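Local coordinates for GH62 arabinofuranosidase (Podospora anserina, PDB 4N4B), which probably removes terminal alpha-L-arabinofuranosyl residues from arabinose-substituted xylan, as a secreted, calcium-containing glycoside hydrolase of family 62, at residues F145-I154 / F196-I205; I153-V164 / S179-Y187. All blocks are in the same frame, centred on the assembly; numbering follows the deposited sequence.

Interaction 1. Residues F145-I154 / F196-I205; sequences FYPDGMPKII and FPNGMSQPVI
With CG set anti to the carbonyl carbon (chi1 -72°), F145 lays its ring alongside M200 and brings its CE1 side against F196 CE2 and P197 CB. The F196 ring comes to meet it because its own CG lies opposite the backbone N (chi1 -178°); the two planes are inclined at 46°, with F145 CE1 3.7 Å from F196 CE2. P197, which follows a cis peptide bond, sets its CB against the same F145 CE1, while its carbonyl oxygen sits near the plane of the F145 ring, at the edge.

Y146 turns its ring edge to the carbonyl of S201, with CE1 3.6 Å from S201 O, and carries P151 CG over one face. Its hydroxyl bonds to S189, on the strand next to 204-208. The family 62 fold is a five-bladed beta-propeller, and this contact spans two neighbouring blades: F145 directly follows the last strand of one, and 196-205 runs into the outer strand of the next.

Further along, P203 is wedged against P151, crossing it at about a right angle with CD 3.5 Å from P151 CB, and I153 slides past it with CG2 3.8 Å from P203 CG. I153 CD1 goes on to I205 CG1.

No direct hydrogen bond joins the segments; water does the polar work. One water receives the M200 N-H and donates to both F145 O and P197 O. Two others donate to Q202 OE1, at 2.7 and 2.8 Å, while accepting from K152 N and I153 N respectively.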
loop_
_atom_site.group_PDB
_atom_site.type_symbol
_atom_site.label_atom_id
_atom_site.label_comp_id
_atom_site.label_asym_id
_atom_site.label_seq_id
_atom_site.Cartn_x
_atom_site.Cartn_y
_atom_site.Cartn_z
ATOM N N PHE A 145 10.180 -11.379 8.545
ATOM C CA PHE A 145 10.300 -12.277 7.438
ATOM C C PHE A 145 11.742 -12.658 7.138
ATOM O O PHE A 145 11.950 -13.682 6.537
ATOM C CB PHE A 145 9.690 -11.708 6.180
ATOM C CG PHE A 145 8.158 -11.657 6.202
ATOM C CD1 PHE A 145 7.407 -12.809 6.007
ATOM C CD2 PHE A 145 7.476 -10.447 6.397
ATOM C CE1 PHE A 145 6.043 -12.759 5.987
ATOM C CE2 PHE A 145 6.084 -10.401 6.372
ATOM C CZ PHE A 145 5.395 -11.558 6.172
ATOM N N TYR A 146 12.691 -11.815 7.552
ATOM C CA TYR A 146 14.115 -12.037 7.226
ATOM C C TYR A 146 14.861 -12.021 8.559
ATOM O O TYR A 146 15.490 -11.045 9.018
ATOM C CB TYR A 146 14.641 -10.952 6.283
ATOM C CG TYR A 146 13.981 -10.948 4.955
ATOM C CD1 TYR A 146 14.268 -11.833 3.976
ATOM C CD2 TYR A 146 13.013 -9.991 4.691
ATOM C CE1 TYR A 146 13.666 -11.783 2.757
ATOM C CE2 TYR A 146 12.429 -9.898 3.479
ATOM C CZ TYR A 146 12.724 -10.784 2.456
ATOM O OH TYR A 146 12.162 -10.646 1.251
ATOM N N PRO A 147 14.861 -13.177 9.334
ATOM C CA PRO A 147 15.460 -13.182 10.663
ATOM C C PRO A 147 16.949 -13.036 10.715
ATOM O O PRO A 147 17.434 -12.688 11.780
ATOM C CB PRO A 147 15.064 -14.577 11.209
ATOM C CG PRO A 147 14.825 -15.390 9.968
ATOM C CD PRO A 147 14.215 -14.466 8.930
ATOM N N ASP A 148 17.601 -13.132 9.593
ATOM C CA ASP A 148 19.054 -12.929 9.499
ATOM C C ASP A 148 19.388 -11.533 9.124
ATOM O O ASP A 148 20.595 -11.220 9.054
ATOM C CB ASP A 148 19.688 -13.978 8.575
ATOM C CG ASP A 148 19.655 -15.373 9.215
ATOM O OD1 ASP A 148 19.831 -15.519 10.456
ATOM O OD2 ASP A 148 19.368 -16.298 8.469
ATOM N N GLY A 149 18.402 -10.675 8.960
ATOM C CA GLY A 149 18.686 -9.204 8.710
ATOM C C GLY A 149 18.446 -8.924 7.241
ATOM O O GLY A 149 17.947 -9.675 6.398
ATOM N N MET A 150 18.820 -7.675 6.860
ATOM C CA MET A 150 18.633 -7.227 5.490
ATOM C C MET A 150 19.341 -8.124 4.503
ATOM O O MET A 150 20.588 -8.354 4.650
ATOM C CB MET A 150 19.192 -5.760 5.369
ATOM C CG MET A 150 18.989 -5.285 3.913
ATOM S SD MET A 150 19.762 -3.642 3.650
ATOM C CE MET A 150 18.541 -2.688 4.491
ATOM N N PRO A 151 18.660 -8.649 3.491
ATOM C CA PRO A 151 19.330 -9.516 2.429
ATOM C C PRO A 151 20.503 -8.792 1.791
ATOM O O PRO A 151 20.448 -7.591 1.558
ATOM C CB PRO A 151 18.222 -9.730 1.444
ATOM C CG PRO A 151 16.924 -9.823 2.327
ATOM C CD PRO A 151 17.180 -8.742 3.362
ATOM N N LYS A 152 21.541 -9.580 1.494
ATOM C CA LYS A 152 22.723 -8.977 0.847
ATOM C C LYS A 152 22.390 -8.309 -0.454
ATOM O O LYS A 152 22.973 -7.223 -0.640
ATOM C CB LYS A 152 23.760 -10.085 0.653
ATOM C CG LYS A 152 25.096 -9.633 0.074
ATOM C CD LYS A 152 25.755 -8.582 0.978
ATOM C CE LYS A 152 27.200 -8.267 0.578
ATOM N NZ LYS A 152 27.806 -7.565 1.748
ATOM N N ILE A 153 21.479 -8.836 -1.263
ATOM C CA ILE A 153 21.111 -8.229 -2.510
ATOM C C ILE A 153 20.556 -6.810 -2.318
ATOM O O ILE A 153 20.794 -5.883 -3.104
ATOM C CB ILE A 153 20.248 -9.059 -3.392
ATOM C CG1 ILE A 153 20.241 -8.536 -4.820
ATOM C CG2 ILE A 153 18.834 -9.150 -2.802
ATOM C CD1 ILE A 153 19.602 -9.518 -5.786
ATOM N N ILE A 154 19.807 -6.581 -1.216
ATOM C CA ILE A 154 19.261 -5.276 -0.977
ATOM C C ILE A 154 20.397 -4.411 -0.446
ATOM O O ILE A 154 20.555 -3.287 -0.885
ATOM C CB ILE A 154 18.079 -5.402 0.065
ATOM C CG1 ILE A 154 16.993 -6.218 -0.564
ATOM C CG2 ILE A 154 17.564 -3.992 0.400
ATOM C CD1 ILE A 154 15.750 -6.399 0.309
ATOM N N PHE A 196 4.398 -20.360 4.853
ATOM C CA PHE A 196 4.158 -18.932 5.176
ATOM C C PHE A 196 3.761 -18.794 6.624
ATOM O O PHE A 196 2.876 -19.530 7.100
ATOM C CB PHE A 196 3.112 -18.419 4.253
ATOM C CG PHE A 196 2.855 -16.913 4.502
ATOM C CD1 PHE A 196 1.936 -16.504 5.442
ATOM C CD2 PHE A 196 3.584 -15.966 3.821
ATOM C CE1 PHE A 196 1.700 -15.106 5.663
ATOM C CE2 PHE A 196 3.411 -14.571 4.066
ATOM C CZ PHE A 196 2.448 -14.189 4.964
ATOM N N PRO A 197 4.320 -17.831 7.394
ATOM C CA PRO A 197 5.216 -16.747 6.968
ATOM C C PRO A 197 6.673 -17.086 6.937
ATOM O O PRO A 197 7.532 -16.224 6.631
ATOM C CB PRO A 197 4.928 -15.667 8.008
ATOM C CG PRO A 197 4.660 -16.470 9.282
ATOM C CD PRO A 197 3.873 -17.650 8.782
ATOM N N ASN A 198 7.062 -18.300 7.305
ATOM C CA ASN A 198 8.413 -18.724 7.376
ATOM C C ASN A 198 9.059 -19.150 6.055
ATOM O O ASN A 198 8.342 -19.445 5.110
ATOM C CB ASN A 198 8.447 -19.895 8.411
ATOM C CG ASN A 198 7.852 -19.500 9.744
ATOM O OD1 ASN A 198 8.350 -18.583 10.429
ATOM N ND2 ASN A 198 6.817 -20.146 10.135
ATOM N N GLY A 199 10.379 -19.147 6.062
ATOM C CA GLY A 199 11.088 -19.672 4.880
ATOM C C GLY A 199 11.265 -18.770 3.697
ATOM O O GLY A 199 11.553 -19.219 2.605
ATOM N N MET A 200 10.971 -17.454 3.800
ATOM C CA MET A 200 11.141 -16.617 2.649
ATOM C C MET A 200 12.575 -16.740 2.045
ATOM O O MET A 200 13.528 -16.576 2.814
ATOM C CB MET A 200 10.863 -15.107 3.027
ATOM C CG MET A 200 9.320 -14.834 3.089
ATOM S SD MET A 200 8.547 -14.930 1.572
ATOM C CE MET A 200 6.860 -14.573 2.145
ATOM N N SER A 201 12.596 -16.875 0.734
ATOM C CA SER A 201 13.872 -16.965 0.012
ATOM C C SER A 201 14.636 -15.640 0.135
ATOM O O SER A 201 14.054 -14.540 0.417
ATOM C CB SER A 201 13.556 -17.294 -1.440
ATOM O OG SER A 201 12.820 -16.215 -2.027
ATOM N N GLN A 202 15.919 -15.640 -0.180
ATOM C CA GLN A 202 16.625 -14.400 -0.449
ATOM C C GLN A 202 15.987 -13.811 -1.750
ATOM O O GLN A 202 15.609 -14.498 -2.711
ATOM C CB GLN A 202 18.115 -14.685 -0.673
ATOM C CG GLN A 202 18.810 -15.003 0.656
ATOM C CD GLN A 202 18.823 -13.848 1.643
ATOM O OE1 GLN A 202 19.408 -12.805 1.379
ATOM N NE2 GLN A 202 18.140 -13.979 2.788
ATOM N N PRO A 203 15.662 -12.505 -1.755
ATOM C CA PRO A 203 14.926 -11.902 -2.842
ATOM C C PRO A 203 15.758 -11.879 -4.129
ATOM O O PRO A 203 16.984 -11.762 -4.087
ATOM C CB PRO A 203 14.631 -10.473 -2.357
ATOM C CG PRO A 203 15.522 -10.237 -1.274
ATOM C CD PRO A 203 16.114 -11.552 -0.715
ATOM N N VAL A 204 15.003 -11.826 -5.202
ATOM C CA VAL A 204 15.494 -11.474 -6.517
ATOM C C VAL A 204 15.059 -10.076 -6.810
ATOM O O VAL A 204 14.130 -9.517 -6.145
ATOM C CB VAL A 204 14.992 -12.406 -7.596
ATOM C CG1 VAL A 204 15.521 -13.852 -7.337
ATOM C CG2 VAL A 204 13.534 -12.383 -7.799
ATOM N N ILE A 205 15.694 -9.389 -7.708
ATOM C CA ILE A 205 15.197 -8.141 -8.280
ATOM C C ILE A 205 14.139 -8.431 -9.264
ATOM O O ILE A 205 14.353 -8.984 -10.362
ATOM C CB ILE A 205 16.341 -7.276 -8.879
ATOM C CG1 ILE A 205 17.314 -6.943 -7.788
ATOM C CG2 ILE A 205 15.812 -6.033 -9.565
ATOM C CD1 ILE A 205 18.639 -6.331 -8.273
HETATM O O HOH W 1 10.263 -15.945 6.376
HETATM O O HOH W 2 13.854 -15.517 5.400
HETATM O O HOH W 3 18.433 -12.067 5.220
HETATM O O HOH W 4 21.738 -12.188 2.639
HETATM O O HOH W 5 20.400 -11.566 -0.899
#

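Interaction 2. Residues I153-V164 / S179-Y187; sequences IIEQNIGEGYWV and SSDDNGQLY
The Y187 ring takes I154 on one face: CG1 stands 3.5 Å above the ring centroid, only 4° off the normal, a clear CH-pi contact. At the ring's edge lie D181 CB, in plane, and N157 CB, which touches the hydroxyl oxygen. The W163 indole has I154 CD1 over one face, toward the rim, and S180 O in its plane at the edge; NE1 donates to S179 OG at 3.0 Å, with S179 OG in the plane of the indole.

All this belongs to one blade of the five-bladed beta-propeller. V164 begins its first strand and pairs with S180 as an antiparallel hydrogen-bonded pair, V164 N to S180 O and S180 N to V164 O, while 181-184 turns the chain into the strand carrying Y187. V164 lies near a bound Tris molecule, probably from the crystallisation liquor, and its side chain is about 7 Å from that of H285, a calcium-binding residue of this protein.

D181 organises the turn. Its OD1 accepts from N183 N, closing an Asx turn, and from Q185 N at the other face of the carboxylate plane; OD2 receives the Y187 hydroxyl at 2.7 Å, from above that plane. A phenylalanine in place of Y187 would probably still pack under I154 but leave D181 OD2 without this donor, making the carboxylate less firmly held.

G161 comes so close to D181 O, with CA 3.3 Å away, that a side chain there would clash. With CG anti to the backbone N (chi1 -155°), N183 swings its amide to the backbone of N157, where ND2 donates to N157 O at 2.8 Å, the acceptor lying 1° out of the amide plane.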
loop_
_atom_site.group_PDB
_atom_site.type_symbol
_atom_site.label_atom_id
_atom_site.label_comp_id
_atom_site.label_asym_id
_atom_site.label_seq_id
_atom_site.Cartn_x
_atom_site.Cartn_y
_atom_site.Cartn_z
ATOM N N ILE A 153 21.479 -8.836 -1.263
ATOM C CA ILE A 153 21.111 -8.229 -2.510
ATOM C C ILE A 153 20.556 -6.810 -2.318
ATOM O O ILE A 153 20.794 -5.883 -3.104
ATOM C CB ILE A 153 20.248 -9.059 -3.392
ATOM C CG1 ILE A 153 20.241 -8.536 -4.820
ATOM C CG2 ILE A 153 18.834 -9.150 -2.802
ATOM C CD1 ILE A 153 19.602 -9.518 -5.786
ATOM N N ILE A 154 19.807 -6.581 -1.216
ATOM C CA ILE A 154 19.261 -5.276 -0.977
ATOM C C ILE A 154 20.397 -4.411 -0.446
ATOM O O ILE A 154 20.555 -3.287 -0.885
ATOM C CB ILE A 154 18.079 -5.402 0.065
ATOM C CG1 ILE A 154 16.993 -6.218 -0.564
ATOM C CG2 ILE A 154 17.564 -3.992 0.400
ATOM C CD1 ILE A 154 15.750 -6.399 0.309
ATOM N N GLU A 155 21.277 -4.885 0.453
ATOM C CA GLU A 155 22.410 -4.066 0.928
ATOM C C GLU A 155 23.259 -3.638 -0.284
ATOM O O GLU A 155 23.770 -2.502 -0.262
ATOM C CB GLU A 155 23.277 -4.940 1.835
ATOM C CG GLU A 155 24.317 -4.363 2.698
ATOM C CD GLU A 155 24.501 -5.448 3.777
ATOM O OE1 GLU A 155 24.786 -6.623 3.379
ATOM O OE2 GLU A 155 24.180 -5.190 4.959
ATOM N N GLN A 156 23.411 -4.496 -1.280
ATOM C CA GLN A 156 24.323 -4.190 -2.407
ATOM C C GLN A 156 23.714 -3.131 -3.314
ATOM O O GLN A 156 24.426 -2.439 -4.043
ATOM C CB GLN A 156 24.588 -5.439 -3.147
ATOM C CG GLN A 156 25.556 -6.424 -2.528
ATOM C CD GLN A 156 25.493 -7.788 -3.276
ATOM O OE1 GLN A 156 24.585 -8.092 -4.081
ATOM N NE2 GLN A 156 26.422 -8.647 -2.933
ATOM N N ASN A 157 22.358 -2.921 -3.295
ATOM C CA ASN A 157 21.704 -2.132 -4.303
ATOM C C ASN A 157 21.003 -0.895 -3.729
ATOM O O ASN A 157 20.592 0.018 -4.460
ATOM C CB ASN A 157 20.708 -2.918 -5.081
ATOM C CG ASN A 157 21.357 -3.913 -6.001
ATOM O OD1 ASN A 157 21.489 -5.152 -5.730
ATOM N ND2 ASN A 157 21.802 -3.399 -7.130
ATOM N N ILE A 158 20.868 -0.829 -2.414
ATOM C CA ILE A 158 20.038 0.239 -1.754
ATOM C C ILE A 158 20.621 1.661 -1.870
ATOM O O ILE A 158 19.918 2.646 -1.804
ATOM C CB ILE A 158 19.790 -0.149 -0.289
ATOM C CG1 ILE A 158 18.869 0.819 0.419
ATOM C CG2 ILE A 158 21.120 -0.257 0.477
ATOM C CD1 ILE A 158 18.159 0.195 1.592
ATOM N N GLY A 159 21.956 1.747 -1.959
ATOM C CA GLY A 159 22.526 3.087 -2.164
ATOM C C GLY A 159 22.238 3.921 -0.948
ATOM O O GLY A 159 22.441 3.452 0.201
ATOM N N GLU A 160 21.696 5.143 -1.073
ATOM C CA GLU A 160 21.340 6.013 0.028
ATOM C C GLU A 160 19.822 5.916 0.383
ATOM O O GLU A 160 19.223 6.705 1.054
ATOM C CB GLU A 160 21.569 7.514 -0.331
ATOM C CG GLU A 160 22.990 7.859 -0.734
ATOM C CD GLU A 160 23.970 7.429 0.302
ATOM O OE1 GLU A 160 23.702 7.736 1.515
ATOM O OE2 GLU A 160 24.993 6.772 -0.083
ATOM N N GLY A 161 19.244 4.799 -0.103
ATOM C CA GLY A 161 17.763 4.554 0.125
ATOM C C GLY A 161 17.491 3.887 1.467
ATOM O O GLY A 161 18.247 3.845 2.404
ATOM N N TYR A 162 16.250 3.349 1.528
ATOM C CA TYR A 162 15.613 2.855 2.746
ATOM C C TYR A 162 14.729 1.651 2.279
ATOM O O TYR A 162 14.141 1.678 1.229
ATOM C CB TYR A 162 14.660 3.898 3.384
ATOM C CG TYR A 162 15.389 5.105 3.788
ATOM C CD1 TYR A 162 15.943 5.116 4.993
ATOM C CD2 TYR A 162 15.557 6.142 2.896
ATOM C CE1 TYR A 162 16.671 6.269 5.430
ATOM C CE2 TYR A 162 16.280 7.294 3.265
ATOM C CZ TYR A 162 16.837 7.298 4.521
ATOM O OH TYR A 162 17.511 8.458 4.848
ATOM N N TRP A 163 14.739 0.615 3.101
ATOM C CA TRP A 163 14.008 -0.592 2.843
ATOM C C TRP A 163 12.566 -0.452 3.357
ATOM O O TRP A 163 12.331 -0.371 4.493
ATOM C CB TRP A 163 14.743 -1.756 3.512
ATOM C CG TRP A 163 14.230 -3.127 3.160
ATOM C CD1 TRP A 163 13.535 -3.502 2.073
ATOM C CD2 TRP A 163 14.455 -4.314 3.906
ATOM N NE1 TRP A 163 13.296 -4.852 2.101
ATOM C CE2 TRP A 163 13.861 -5.364 3.228
ATOM C CE3 TRP A 163 15.136 -4.584 5.094
ATOM C CZ2 TRP A 163 13.919 -6.659 3.682
ATOM C CZ3 TRP A 163 15.150 -5.875 5.547
ATOM C CH2 TRP A 163 14.555 -6.875 4.856
ATOM N N VAL A 164 11.652 -0.430 2.415
ATOM C CA VAL A 164 10.300 0.053 2.659
ATOM C C VAL A 164 9.261 -0.726 1.871
ATOM O O VAL A 164 9.535 -1.383 0.943
ATOM C CB VAL A 164 10.155 1.569 2.326
ATOM C CG1 VAL A 164 11.129 2.380 3.155
ATOM C CG2 VAL A 164 10.342 1.835 0.833
ATOM N N SER A 179 9.183 -5.758 -1.859
ATOM C CA SER A 179 9.673 -4.616 -1.101
ATOM C C SER A 179 10.496 -3.739 -1.969
ATOM O O SER A 179 10.882 -4.118 -3.109
ATOM C CB SER A 179 10.456 -5.073 0.113
ATOM O OG SER A 179 11.700 -5.745 -0.238
ATOM N N SER A 180 10.699 -2.501 -1.589
ATOM C CA SER A 180 11.405 -1.499 -2.368
ATOM C C SER A 180 12.551 -0.980 -1.499
ATOM O O SER A 180 12.693 -1.141 -0.326
ATOM C CB SER A 180 10.478 -0.294 -2.639
ATOM O OG SER A 180 9.410 -0.654 -3.495
ATOM N N ASP A 181 13.481 -0.316 -2.206
ATOM C CA ASP A 181 14.657 0.319 -1.563
ATOM C C ASP A 181 14.775 1.822 -1.716
ATOM O O ASP A 181 15.753 2.375 -1.303
ATOM C CB ASP A 181 15.999 -0.338 -1.939
ATOM C CG ASP A 181 16.301 -0.331 -3.431
ATOM O OD1 ASP A 181 15.598 0.296 -4.199
ATOM O OD2 ASP A 181 17.276 -0.972 -3.774
ATOM N N ASP A 182 13.781 2.456 -2.329
ATOM C CA ASP A 182 13.842 3.889 -2.589
ATOM C C ASP A 182 15.042 4.206 -3.477
ATOM O O ASP A 182 15.571 5.317 -3.455
ATOM C CB ASP A 182 13.934 4.670 -1.278
ATOM C CG ASP A 182 12.572 5.013 -0.707
ATOM O OD1 ASP A 182 11.555 4.603 -1.306
ATOM O OD2 ASP A 182 12.519 5.692 0.339
ATOM N N ASN A 183 15.463 3.214 -4.255
ATOM C CA ASN A 183 16.647 3.347 -5.164
ATOM C C ASN A 183 16.431 2.744 -6.447
ATOM O O ASN A 183 17.406 2.613 -7.218
ATOM C CB ASN A 183 17.911 2.850 -4.486
ATOM C CG ASN A 183 19.153 3.494 -5.065
ATOM O OD1 ASN A 183 19.134 4.704 -5.315
ATOM N ND2 ASN A 183 20.201 2.749 -5.119
ATOM N N GLY A 184 15.216 2.396 -6.822
ATOM C CA GLY A 184 14.874 1.900 -8.123
ATOM C C GLY A 184 14.779 0.413 -8.290
ATOM O O GLY A 184 14.523 -0.087 -9.316
ATOM N N GLN A 185 14.904 -0.323 -7.162
ATOM C CA GLN A 185 14.676 -1.768 -7.236
ATOM C C GLN A 185 13.353 -2.147 -6.591
ATOM O O GLN A 185 12.889 -1.479 -5.617
ATOM C CB GLN A 185 15.714 -2.561 -6.498
ATOM C CG GLN A 185 17.110 -2.653 -7.134
ATOM C CD GLN A 185 17.787 -1.343 -7.377
ATOM O OE1 GLN A 185 18.082 -0.562 -6.470
ATOM N NE2 GLN A 185 18.010 -1.120 -8.634
ATOM N N LEU A 186 12.712 -3.117 -7.143
ATOM C CA LEU A 186 11.577 -3.837 -6.576
ATOM C C LEU A 186 12.039 -5.247 -6.338
ATOM O O LEU A 186 12.405 -5.927 -7.334
ATOM C CB LEU A 186 10.381 -3.810 -7.497
ATOM C CG LEU A 186 9.109 -4.491 -6.966
ATOM C CD1 LEU A 186 8.432 -3.871 -5.777
ATOM C CD2 LEU A 186 8.086 -4.667 -8.076
ATOM N N TYR A 187 12.029 -5.732 -5.076
ATOM C CA TYR A 187 12.508 -7.064 -4.682
ATOM C C TYR A 187 11.349 -8.010 -4.485
ATOM O O TYR A 187 10.338 -7.602 -4.111
ATOM C CB TYR A 187 13.315 -6.970 -3.392
ATOM C CG TYR A 187 14.513 -6.085 -3.493
ATOM C CD1 TYR A 187 15.678 -6.525 -4.069
ATOM C CD2 TYR A 187 14.480 -4.822 -3.020
ATOM C CE1 TYR A 187 16.763 -5.680 -4.209
ATOM C CE2 TYR A 187 15.563 -3.978 -3.161
ATOM C CZ TYR A 187 16.714 -4.432 -3.722
ATOM O OH TYR A 187 17.781 -3.586 -3.855
HETATM O O HOH W 6 20.911 6.125 -3.699
#

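How the interactions relate
The two contacts lie 13 Å apart, centre to centre, on the same side of the molecule. Both use the short helix 152-157 and share I153 and I154, so the helix has interaction 1 at its start and interaction 2 further on. Along the chain, 153-164 and 179-187 are nested inside the loop closed by 145-154 and 196-205. Both reach the four-stranded sheet 164-208, where strands 185-192 and 204-208 are neighbours. W163 of interaction 2 packs directly on interaction 1: its CH2 lies 3.5 Å from Y146 CD2 and 3.6 Å from P151 CD. The connection leaving strand 143-144 is thus packed against the next propeller blade before supplying that blade's first strand.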